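Abietadiene synthase, chloroplastic (Abies grandis, PDB 3S9V) belongs to the terpene synthase family, as a chloroplast enzyme whose regular structure is almost all alpha helix. Local coordinates at residues Arg45-Gly50 / Met455-Asn460; Trp275-Val280 / Glu291-Ala296; Tyr299-Trp304 / Arg328-His333; Asp321-Gly326 / Asp340-Phe345. All coordinates share one frame; numbering follows the deposited sequence.

How the contacts relate
Contact 1 opens at residues 45-50, where helix 29-46 ends, and closes only at 455-460, ahead of helix 461-491. Its loop of about 400 residues holds the other three contacts. Contact 2 comes first among these. It pairs helix 269-282 with helix 290-301 and closes before contact 3 opens. Contact 3 joins the end of helix 290-301 to the end of helix 320-332. Contact 4 starts on that last helix before contact 3 has closed and ends at 340-345, so the two cross. Contacts 2 and 3 tie successive helices together, and contact 4 folds the following loop onto helix 320-332. Contact 1 sets the end of the N-terminal helix beside this group, touching contact 2.

Contact 1: residues Arg45-Gly50 / Met455-Asn460; sequences RCMGYG and MPYISN
Tyr457 has the largest share of this contact, and Met47 is its main partner. The two side chains run past each other in opposite directions. Met47 CG lies 4.0 Å from Tyr457 CD2, obliquely placed against the ring. Further out, Met47 CE comes to 4.2 Å from Tyr457 CB. The thioether chain thus follows the tyrosine from its ring back to its root. Tyr457 has CG anti to its own carbonyl carbon (chi1 -62°), and this sends the ring across to the other segment. At the far end of the phenol, the hydroxyl reaches Cys46, with Tyr457 OH 4.2 Å from Cys46 CB. That is a loose van der Waals contact, on an exposed residue. No hydrogen bond joins the two segments.

The contact marks where the N-terminal helix 29-46 ends. Met47 is the first residue to leave helical geometry. The opposite segment is the turn that leads into helix 461-491, so the end of one helix meets the turn before another, some 400 residues on, in this mainly helical terpene synthase. The turn is held from within. Met455 O accepts from Ile458 N at 2.9 Å and from Ser459 N at 3.0 Å. Asn460 is the N-cap residue: its OD1 takes the backbone N-H of Lys462. Its amide also reaches backward, with ND2 donating to Pro456 O at 3.3 Å. The carbonyl oxygen lies in the plane of the Asn460 amide. Glu272 of helix 269-282 touches both Met47 and Tyr457, while Met43 of helix 29-46 packs on Tyr457 and on Asn460.

Contact 2: residues Trp275-Val280 / Glu291-Ala296; sequences WAVDTV and EEIKEA
Residues 275-280 and 291-296 are helical segments that run roughly antiparallel and are closest at Val277 and Ile293, whose CA atoms are 6.2 Å apart. Their N-to-C directions differ by 149°, and the axes approach to 10.4 Å. They belong to helices 269-282 and 290-301, which follow one another in the chain and form an alpha-alpha hairpin. Such hairpins are the units of the helical N-terminal domain of terpene synthases.

The contact is wholly apolar and buried. Ile293 supplies two different branches. Its CG2 methyl sits against both methyls of Val277, at 3.9 Å from Val277 CG1 and 4.1 Å from Val277 CG2. The two side chains meet at a slant. Val277 CG1 is anti to the backbone N (chi1 165°), and both methyls then face the neighbouring helix. Val277 CG2 also meets Ala296 CB at 4.3 Å, one turn further along. Phe44 of helix 29-46 packs on Val277, and His333 touches Ile293. The longer branch of Ile293 extends the other way, to Val280. There the side chains meet tip to tip, with Ile293 CD1 4.1 Å from Val280 CG2.

Contact 3: residues Tyr299-Trp304 / Arg328-His333; sequences YVYSHW and RILRLH
Leu330 has CG anti to its carbonyl carbon (chi1 -71°), and its two methyls spread between Trp304 and Tyr301. Trp304 takes a different rotamer, with CG anti to the backbone N (chi1 -167°), which swings the indole alongside the leucine. This packing joins the C-terminal ends of two consecutive helices, 290-301 and 320-332, in the same helical domain of the terpene synthase as contact 2.

Leu330 fills the centre of the contact. Its CD1 methyl sits above the six-membered part of the indole, 3.4 Å from Trp304 CE3 and 3.7 Å from Trp304 CZ3. It stands 3.3 Å above the plane of the Trp304 ring system, offset toward the rim, and the two side chains slide past each other in opposite directions. The same methyl approaches Val300 CG1 at 4.3 Å and lies near the plane of the Tyr301 ring, at its edge. The other methyl, Leu330 CD2, is 4.2 Å from Tyr301 CB. No polar bond crosses between the segments.

Beyond the contact, Leu297 also packs on Leu330, and Ile309 touches Trp304. The Tyr301 ring meets that of Tyr335, with the planes inclined at about 40°. A type I beta turn from Tyr301 to Trp304 brings the indole round to the leucine. That turn is closed by Trp304 N, which donates to Tyr301 O at 2.9 Å.

Contact 4: residues Asp321-Gly326 / Asp340-Phe345; sequences DDTAMG and DVLKTF
Thr323 meets Val341 with its methyl and Phe345 with its hydroxyl side. Thr323 CG2 lies 3.5 Å from Val341 CG2 and 3.6 Å from Val341 CB, as the two side chains pass in opposite directions. Leu342 CD2 adds a looser contact, 4.5 Å from Thr323 CG2. Thr323 OG1 is 3.8 Å from Phe345 CE1, approaching the ring obliquely.

The threonine torsion (chi1 -61°) separates these roles. CG2 is anti to the backbone N, while OG1 stands beside that N. The buried hydroxyl has polar partners outside the contact: it hydrogen-bonds to Asp319 O and to Ile309 N. These two bonds should fix the rotation of the side chain, and so the place of its methyl. On the other segment, residues 340-344 coil in helical conformation without the regular bonds. Lys343 N reaches Asp340 O at 3.0 Å, and Phe345 N reaches Leu342 O at 2.9 Å. The methyl of Thr344, CG2, lies over the centre of one face of the Phe345 ring.

This coil follows helix 320-332 and folds back on it, still inside the terpene synthase N-terminal family region. Val341 and Leu342 also touch Leu327 of that helix. Helix 363-373 packs on Ala324 and Met325, and Trp275 of helix 269-282 meets Asp322 and Met325.

Contact 1: residues Arg45-Gly50 / Met455-Asn460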
# COMPACT_ATOMS: atom_id res chain seq x y z
N ARG A 45 -10.70 -14.57 11.40
CA ARG A 45 -11.97 -14.93 12.02
C ARG A 45 -12.02 -14.56 13.50
O ARG A 45 -13.09 -14.37 14.06
CB ARG A 45 -12.25 -16.42 11.84
CG ARG A 45 -12.37 -16.85 10.39
CD ARG A 45 -12.87 -18.28 10.28
NE ARG A 45 -14.18 -18.43 10.91
CZ ARG A 45 -14.86 -19.57 10.97
NH1 ARG A 45 -14.36 -20.69 10.45
NH2 ARG A 45 -16.05 -19.59 11.57
N CYS A 46 -10.85 -14.47 14.12
CA CYS A 46 -10.75 -14.12 15.53
C CYS A 46 -10.80 -12.61 15.78
O CYS A 46 -11.11 -12.17 16.89
CB CYS A 46 -9.45 -14.66 16.13
SG CYS A 46 -9.45 -16.42 16.47
N MET A 47 -10.48 -11.82 14.77
CA MET A 47 -10.49 -10.37 14.93
C MET A 47 -11.77 -9.84 15.56
O MET A 47 -12.87 -10.14 15.10
CB MET A 47 -10.25 -9.69 13.58
CG MET A 47 -8.78 -9.49 13.28
SD MET A 47 -8.45 -9.09 11.57
CE MET A 47 -6.95 -10.04 11.31
N GLY A 48 -11.60 -9.07 16.63
CA GLY A 48 -12.73 -8.48 17.33
C GLY A 48 -12.45 -7.01 17.58
O GLY A 48 -12.42 -6.22 16.64
N TYR A 49 -12.24 -6.64 18.84
CA TYR A 49 -11.94 -5.25 19.15
C TYR A 49 -10.45 -4.97 19.11
O TYR A 49 -10.00 -3.83 19.26
CB TYR A 49 -12.51 -4.85 20.51
CG TYR A 49 -14.01 -4.68 20.48
CD1 TYR A 49 -14.85 -5.54 21.18
CD2 TYR A 49 -14.59 -3.64 19.74
CE1 TYR A 49 -16.23 -5.38 21.15
CE2 TYR A 49 -15.97 -3.46 19.70
CZ TYR A 49 -16.79 -4.34 20.41
OH TYR A 49 -18.16 -4.18 20.38
N GLY A 50 -9.66 -6.03 18.91
CA GLY A 50 -8.23 -5.86 18.80
C GLY A 50 -7.37 -6.70 19.72
O GLY A 50 -7.67 -6.88 20.90
N MET A 455 1.13 -5.51 18.06
CA MET A 455 -0.08 -5.89 17.37
C MET A 455 0.14 -7.21 16.65
O MET A 455 0.52 -7.23 15.48
CB MET A 455 -0.50 -4.79 16.39
CG MET A 455 -1.98 -4.40 16.48
SD MET A 455 -2.41 -3.47 17.96
CE MET A 455 -1.52 -2.17 17.66
N PRO A 456 -0.09 -8.34 17.35
CA PRO A 456 0.06 -9.72 16.87
C PRO A 456 -0.57 -10.03 15.51
O PRO A 456 -0.11 -10.93 14.80
CB PRO A 456 -0.59 -10.54 17.98
CG PRO A 456 -0.29 -9.74 19.20
CD PRO A 456 -0.58 -8.33 18.74
N TYR A 457 -1.61 -9.28 15.13
CA TYR A 457 -2.26 -9.53 13.85
C TYR A 457 -1.81 -8.62 12.72
O TYR A 457 -2.35 -8.69 11.61
CB TYR A 457 -3.79 -9.50 14.02
CG TYR A 457 -4.30 -10.58 14.96
CD1 TYR A 457 -3.45 -11.59 15.43
CD2 TYR A 457 -5.62 -10.60 15.39
CE1 TYR A 457 -3.90 -12.59 16.29
CE2 TYR A 457 -6.09 -11.59 16.25
CZ TYR A 457 -5.23 -12.58 16.70
OH TYR A 457 -5.68 -13.57 17.55
N ILE A 458 -0.82 -7.78 12.98
CA ILE A 458 -0.27 -6.91 11.95
C ILE A 458 1.20 -7.27 11.76
O ILE A 458 1.69 -7.37 10.63
CB ILE A 458 -0.38 -5.42 12.32
CG1 ILE A 458 -1.84 -5.05 12.60
CG2 ILE A 458 0.16 -4.58 11.17
CD1 ILE A 458 -2.03 -3.62 13.07
N SER A 459 1.90 -7.45 12.88
CA SER A 459 3.32 -7.82 12.90
C SER A 459 3.33 -9.28 13.32
O SER A 459 3.09 -9.61 14.48
CB SER A 459 4.09 -6.97 13.91
OG SER A 459 4.05 -5.59 13.58
N ASN A 460 3.63 -10.16 12.36
CA ASN A 460 3.60 -11.59 12.62
C ASN A 460 4.54 -12.34 11.68
O ASN A 460 4.59 -12.06 10.49
CB ASN A 460 2.16 -12.08 12.45
CG ASN A 460 1.99 -13.53 12.81
OD1 ASN A 460 2.58 -14.42 12.19
ND2 ASN A 460 1.16 -13.80 13.82

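Contact 2: residues Trp275-Val280 / Glu291-Ala296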
# COMPACT_ATOMS: atom_id res chain seq x y z
N TRP A 275 -4.93 -2.72 8.70
CA TRP A 275 -3.51 -3.03 8.61
C TRP A 275 -3.26 -4.51 8.27
O TRP A 275 -2.31 -4.84 7.56
CB TRP A 275 -2.82 -2.64 9.92
CG TRP A 275 -2.14 -1.31 9.87
CD1 TRP A 275 -0.80 -1.07 9.90
CD2 TRP A 275 -2.77 -0.02 9.71
NE1 TRP A 275 -0.55 0.27 9.76
CE2 TRP A 275 -1.73 0.94 9.65
CE3 TRP A 275 -4.10 0.41 9.62
CZ2 TRP A 275 -1.99 2.31 9.49
CZ3 TRP A 275 -4.35 1.77 9.46
CH2 TRP A 275 -3.30 2.71 9.40
N ALA A 276 -4.11 -5.39 8.76
CA ALA A 276 -3.96 -6.81 8.47
C ALA A 276 -4.18 -7.04 6.98
O ALA A 276 -3.42 -7.77 6.33
CB ALA A 276 -4.96 -7.63 9.29
N VAL A 277 -5.23 -6.41 6.46
CA VAL A 277 -5.58 -6.52 5.04
C VAL A 277 -4.50 -5.93 4.14
O VAL A 277 -4.14 -6.51 3.11
CB VAL A 277 -6.92 -5.79 4.74
CG1 VAL A 277 -7.10 -5.60 3.23
CG2 VAL A 277 -8.08 -6.59 5.32
N ASP A 278 -4.00 -4.77 4.53
CA ASP A 278 -2.97 -4.08 3.75
C ASP A 278 -1.70 -4.92 3.77
O ASP A 278 -0.99 -5.01 2.78
CB ASP A 278 -2.71 -2.68 4.33
CG ASP A 278 -1.78 -1.85 3.46
OD1 ASP A 278 -2.06 -1.71 2.25
OD2 ASP A 278 -0.77 -1.34 3.99
N THR A 279 -1.43 -5.54 4.91
CA THR A 279 -0.24 -6.38 5.07
C THR A 279 -0.24 -7.57 4.12
O THR A 279 0.74 -7.81 3.43
CB THR A 279 -0.11 -6.90 6.52
OG1 THR A 279 0.02 -5.78 7.40
CG2 THR A 279 1.11 -7.79 6.67
N VAL A 280 -1.34 -8.32 4.10
CA VAL A 280 -1.42 -9.49 3.22
C VAL A 280 -1.49 -9.09 1.74
O VAL A 280 -1.08 -9.86 0.86
CB VAL A 280 -2.63 -10.39 3.58
CG1 VAL A 280 -2.47 -10.94 4.98
CG2 VAL A 280 -3.92 -9.61 3.46
N GLU A 291 -12.40 -14.22 1.20
CA GLU A 291 -13.59 -14.22 2.06
C GLU A 291 -13.34 -13.51 3.38
O GLU A 291 -14.24 -12.87 3.93
CB GLU A 291 -14.03 -15.66 2.35
CG GLU A 291 -14.48 -16.46 1.15
CD GLU A 291 -14.65 -17.94 1.48
OE1 GLU A 291 -13.63 -18.62 1.69
OE2 GLU A 291 -15.81 -18.41 1.55
N GLU A 292 -12.12 -13.64 3.91
CA GLU A 292 -11.76 -13.03 5.18
C GLU A 292 -11.61 -11.52 5.02
O GLU A 292 -12.07 -10.75 5.86
CB GLU A 292 -10.44 -13.60 5.70
CG GLU A 292 -10.49 -15.06 6.13
CD GLU A 292 -10.91 -15.99 5.01
OE1 GLU A 292 -10.31 -15.92 3.91
OE2 GLU A 292 -11.83 -16.80 5.23
N ILE A 293 -10.95 -11.12 3.94
CA ILE A 293 -10.72 -9.71 3.65
C ILE A 293 -12.08 -9.05 3.43
O ILE A 293 -12.28 -7.88 3.78
CB ILE A 293 -9.83 -9.55 2.39
CG1 ILE A 293 -8.43 -10.08 2.70
CG2 ILE A 293 -9.79 -8.10 1.94
CD1 ILE A 293 -7.47 -10.06 1.52
N LYS A 294 -13.01 -9.81 2.86
CA LYS A 294 -14.36 -9.31 2.59
C LYS A 294 -15.07 -9.04 3.91
O LYS A 294 -15.64 -7.97 4.12
CB LYS A 294 -15.13 -10.35 1.78
CG LYS A 294 -16.21 -9.80 0.87
CD LYS A 294 -17.51 -9.57 1.60
CE LYS A 294 -18.60 -9.13 0.63
NZ LYS A 294 -19.91 -8.92 1.31
N GLU A 295 -15.01 -10.01 4.81
CA GLU A 295 -15.66 -9.89 6.11
C GLU A 295 -15.07 -8.73 6.94
O GLU A 295 -15.79 -8.03 7.64
CB GLU A 295 -15.53 -11.20 6.88
CG GLU A 295 -16.67 -11.49 7.86
CD GLU A 295 -16.56 -12.86 8.51
OE1 GLU A 295 -15.67 -13.06 9.37
OE2 GLU A 295 -17.37 -13.75 8.15
N ALA A 296 -13.76 -8.54 6.84
CA ALA A 296 -13.09 -7.48 7.59
C ALA A 296 -13.40 -6.09 7.05
O ALA A 296 -13.61 -5.16 7.82
CB ALA A 296 -11.58 -7.73 7.56

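Contact 3: residues Tyr299-Trp304 / Arg328-His333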
# COMPACT_ATOMS: atom_id res chain seq x y z
N TYR A 299 -16.96 -4.83 7.78
CA TYR A 299 -17.00 -4.33 9.15
C TYR A 299 -16.50 -2.89 9.19
O TYR A 299 -17.18 -2.02 9.73
CB TYR A 299 -16.12 -5.20 10.04
CG TYR A 299 -16.06 -4.74 11.48
CD1 TYR A 299 -16.96 -5.23 12.43
CD2 TYR A 299 -15.10 -3.81 11.90
CE1 TYR A 299 -16.91 -4.80 13.76
CE2 TYR A 299 -15.04 -3.37 13.22
CZ TYR A 299 -15.95 -3.88 14.15
OH TYR A 299 -15.87 -3.46 15.46
N VAL A 300 -15.33 -2.65 8.61
CA VAL A 300 -14.78 -1.30 8.61
C VAL A 300 -15.69 -0.31 7.91
O VAL A 300 -15.89 0.81 8.39
CB VAL A 300 -13.40 -1.26 7.93
CG1 VAL A 300 -12.89 0.19 7.86
CG2 VAL A 300 -12.42 -2.13 8.72
N TYR A 301 -16.26 -0.71 6.78
CA TYR A 301 -17.15 0.17 6.03
C TYR A 301 -18.42 0.50 6.82
O TYR A 301 -18.92 1.62 6.74
CB TYR A 301 -17.53 -0.46 4.68
CG TYR A 301 -18.42 0.43 3.83
CD1 TYR A 301 -17.94 1.64 3.32
CD2 TYR A 301 -19.74 0.08 3.55
CE1 TYR A 301 -18.76 2.49 2.57
CE2 TYR A 301 -20.58 0.92 2.80
CZ TYR A 301 -20.08 2.12 2.31
OH TYR A 301 -20.89 2.96 1.58
N SER A 302 -18.95 -0.47 7.58
CA SER A 302 -20.15 -0.24 8.38
C SER A 302 -19.86 0.78 9.46
O SER A 302 -20.76 1.24 10.16
CB SER A 302 -20.64 -1.53 9.04
OG SER A 302 -19.81 -1.90 10.12
N HIS A 303 -18.58 1.13 9.62
CA HIS A 303 -18.18 2.12 10.61
C HIS A 303 -17.57 3.33 9.94
O HIS A 303 -17.02 4.20 10.61
CB HIS A 303 -17.19 1.52 11.61
CG HIS A 303 -17.81 0.54 12.56
ND1 HIS A 303 -18.72 0.92 13.51
CD2 HIS A 303 -17.68 -0.80 12.67
CE1 HIS A 303 -19.13 -0.15 14.18
NE2 HIS A 303 -18.51 -1.20 13.68
N TRP A 304 -17.66 3.38 8.61
CA TRP A 304 -17.11 4.50 7.86
C TRP A 304 -17.86 5.79 8.18
O TRP A 304 -19.07 5.81 8.34
CB TRP A 304 -17.19 4.23 6.35
CG TRP A 304 -16.37 5.20 5.52
CD1 TRP A 304 -16.84 6.17 4.69
CD2 TRP A 304 -14.93 5.28 5.45
NE1 TRP A 304 -15.79 6.86 4.12
CE2 TRP A 304 -14.61 6.33 4.57
CE3 TRP A 304 -13.89 4.56 6.06
CZ2 TRP A 304 -13.29 6.68 4.27
CZ3 TRP A 304 -12.57 4.91 5.77
CH2 TRP A 304 -12.28 5.97 4.88
N ARG A 328 -8.13 4.21 0.61
CA ARG A 328 -7.54 3.46 -0.51
C ARG A 328 -8.04 2.03 -0.63
O ARG A 328 -8.49 1.61 -1.70
CB ARG A 328 -6.01 3.44 -0.43
CG ARG A 328 -5.34 2.72 -1.62
CD ARG A 328 -3.82 2.79 -1.51
NE ARG A 328 -3.42 2.38 -0.17
CZ ARG A 328 -3.17 1.12 0.19
NH1 ARG A 328 -2.84 0.86 1.45
NH2 ARG A 328 -3.22 0.14 -0.70
N ILE A 329 -7.96 1.28 0.46
CA ILE A 329 -8.39 -0.12 0.45
C ILE A 329 -9.89 -0.31 0.21
O ILE A 329 -10.28 -1.22 -0.52
CB ILE A 329 -7.98 -0.83 1.74
CG1 ILE A 329 -6.45 -0.86 1.83
CG2 ILE A 329 -8.55 -2.25 1.76
CD1 ILE A 329 -5.90 -1.49 3.11
N LEU A 330 -10.73 0.51 0.83
CA LEU A 330 -12.17 0.41 0.63
C LEU A 330 -12.51 0.80 -0.81
O LEU A 330 -13.41 0.22 -1.43
CB LEU A 330 -12.93 1.31 1.61
CG LEU A 330 -12.92 0.85 3.08
CD1 LEU A 330 -13.60 1.87 3.96
CD2 LEU A 330 -13.63 -0.50 3.19
N ARG A 331 -11.79 1.79 -1.33
CA ARG A 331 -12.03 2.22 -2.69
C ARG A 331 -11.65 1.12 -3.67
O ARG A 331 -12.42 0.78 -4.57
CB ARG A 331 -11.22 3.48 -3.02
CG ARG A 331 -11.07 3.72 -4.52
CD ARG A 331 -10.63 5.14 -4.81
NE ARG A 331 -11.73 6.07 -4.58
CZ ARG A 331 -11.65 7.37 -4.78
NH1 ARG A 331 -12.71 8.14 -4.54
NH2 ARG A 331 -10.52 7.91 -5.21
N LEU A 332 -10.46 0.55 -3.50
CA LEU A 332 -10.03 -0.51 -4.41
C LEU A 332 -10.94 -1.72 -4.35
O LEU A 332 -11.07 -2.44 -5.34
CB LEU A 332 -8.57 -0.92 -4.13
CG LEU A 332 -7.52 0.13 -4.52
CD1 LEU A 332 -6.15 -0.31 -4.07
CD2 LEU A 332 -7.55 0.34 -6.03
N HIS A 333 -11.58 -1.95 -3.21
CA HIS A 333 -12.47 -3.10 -3.10
C HIS A 333 -13.94 -2.85 -3.45
O HIS A 333 -14.81 -3.65 -3.11
CB HIS A 333 -12.35 -3.72 -1.71
CG HIS A 333 -11.09 -4.49 -1.52
ND1 HIS A 333 -11.03 -5.86 -1.57
CD2 HIS A 333 -9.81 -4.07 -1.33
CE1 HIS A 333 -9.78 -6.26 -1.43
NE2 HIS A 333 -9.02 -5.19 -1.28

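Contact 4: residues Asp321-Gly326 / Asp340-Phe345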
# COMPACT_ATOMS: atom_id res chain seq x y z
N ASP A 321 -4.00 8.74 9.11
CA ASP A 321 -3.42 7.43 8.81
C ASP A 321 -4.51 6.38 8.59
O ASP A 321 -4.52 5.73 7.55
CB ASP A 321 -2.47 6.99 9.93
CG ASP A 321 -1.37 6.04 9.43
OD1 ASP A 321 -1.33 5.72 8.22
OD2 ASP A 321 -0.55 5.61 10.27
N ASP A 322 -5.40 6.20 9.56
CA ASP A 322 -6.49 5.23 9.44
C ASP A 322 -7.44 5.61 8.31
O ASP A 322 -7.98 4.75 7.61
CB ASP A 322 -7.30 5.13 10.73
CG ASP A 322 -6.56 4.42 11.84
OD1 ASP A 322 -5.94 5.10 12.68
OD2 ASP A 322 -6.60 3.17 11.88
N THR A 323 -7.66 6.91 8.14
CA THR A 323 -8.57 7.40 7.10
C THR A 323 -7.99 7.19 5.71
O THR A 323 -8.70 6.78 4.80
CB THR A 323 -8.89 8.89 7.29
OG1 THR A 323 -9.53 9.09 8.55
CG2 THR A 323 -9.81 9.38 6.18
N ALA A 324 -6.70 7.47 5.55
CA ALA A 324 -6.05 7.28 4.26
C ALA A 324 -5.98 5.78 3.92
O ALA A 324 -6.20 5.40 2.77
CB ALA A 324 -4.65 7.87 4.29
N MET A 325 -5.69 4.94 4.91
CA MET A 325 -5.62 3.50 4.67
C MET A 325 -7.00 3.03 4.22
O MET A 325 -7.15 2.40 3.17
CB MET A 325 -5.24 2.75 5.95
CG MET A 325 -3.76 2.47 6.14
SD MET A 325 -3.10 1.17 5.07
CE MET A 325 -2.10 2.15 4.06
N GLY A 326 -8.00 3.33 5.04
CA GLY A 326 -9.36 2.93 4.72
C GLY A 326 -9.84 3.45 3.39
O GLY A 326 -10.50 2.72 2.64
N ASP A 340 -13.43 13.05 0.07
CA ASP A 340 -13.75 14.21 0.89
C ASP A 340 -13.31 13.99 2.34
O ASP A 340 -13.15 14.96 3.09
CB ASP A 340 -15.26 14.51 0.90
CG ASP A 340 -15.78 14.97 -0.44
OD1 ASP A 340 -15.03 15.67 -1.16
OD2 ASP A 340 -16.94 14.65 -0.76
N VAL A 341 -13.13 12.73 2.73
CA VAL A 341 -12.70 12.41 4.09
C VAL A 341 -11.37 13.08 4.43
O VAL A 341 -11.11 13.42 5.58
CB VAL A 341 -12.55 10.88 4.33
CG1 VAL A 341 -13.91 10.20 4.28
CG2 VAL A 341 -11.62 10.28 3.30
N LEU A 342 -10.52 13.26 3.42
CA LEU A 342 -9.21 13.88 3.63
C LEU A 342 -9.27 15.38 3.93
O LEU A 342 -8.33 15.94 4.49
CB LEU A 342 -8.31 13.65 2.42
CG LEU A 342 -7.91 12.21 2.08
CD1 LEU A 342 -6.98 12.23 0.89
CD2 LEU A 342 -7.22 11.55 3.28
N LYS A 343 -10.36 16.03 3.55
CA LYS A 343 -10.50 17.47 3.79
C LYS A 343 -10.35 17.81 5.27
O LYS A 343 -9.88 18.88 5.64
CB LYS A 343 -11.85 17.97 3.27
CG LYS A 343 -11.89 18.19 1.75
CD LYS A 343 -13.30 18.55 1.28
CE LYS A 343 -13.31 19.13 -0.14
NZ LYS A 343 -12.70 18.23 -1.16
N THR A 344 -10.73 16.87 6.13
CA THR A 344 -10.63 17.04 7.57
C THR A 344 -9.19 17.29 8.05
O THR A 344 -8.97 17.90 9.10
CB THR A 344 -11.16 15.79 8.30
OG1 THR A 344 -12.56 15.64 8.05
CG2 THR A 344 -10.93 15.89 9.80
N PHE A 345 -8.21 16.83 7.27
CA PHE A 345 -6.81 16.96 7.66
C PHE A 345 -5.99 18.01 6.91
O PHE A 345 -4.78 18.17 7.16
CB PHE A 345 -6.15 15.59 7.54
CG PHE A 345 -6.90 14.50 8.27
CD1 PHE A 345 -7.86 13.74 7.60
CD2 PHE A 345 -6.70 14.28 9.63
CE1 PHE A 345 -8.61 12.79 8.29
CE2 PHE A 345 -7.44 13.33 10.32
CZ PHE A 345 -8.40 12.58 9.64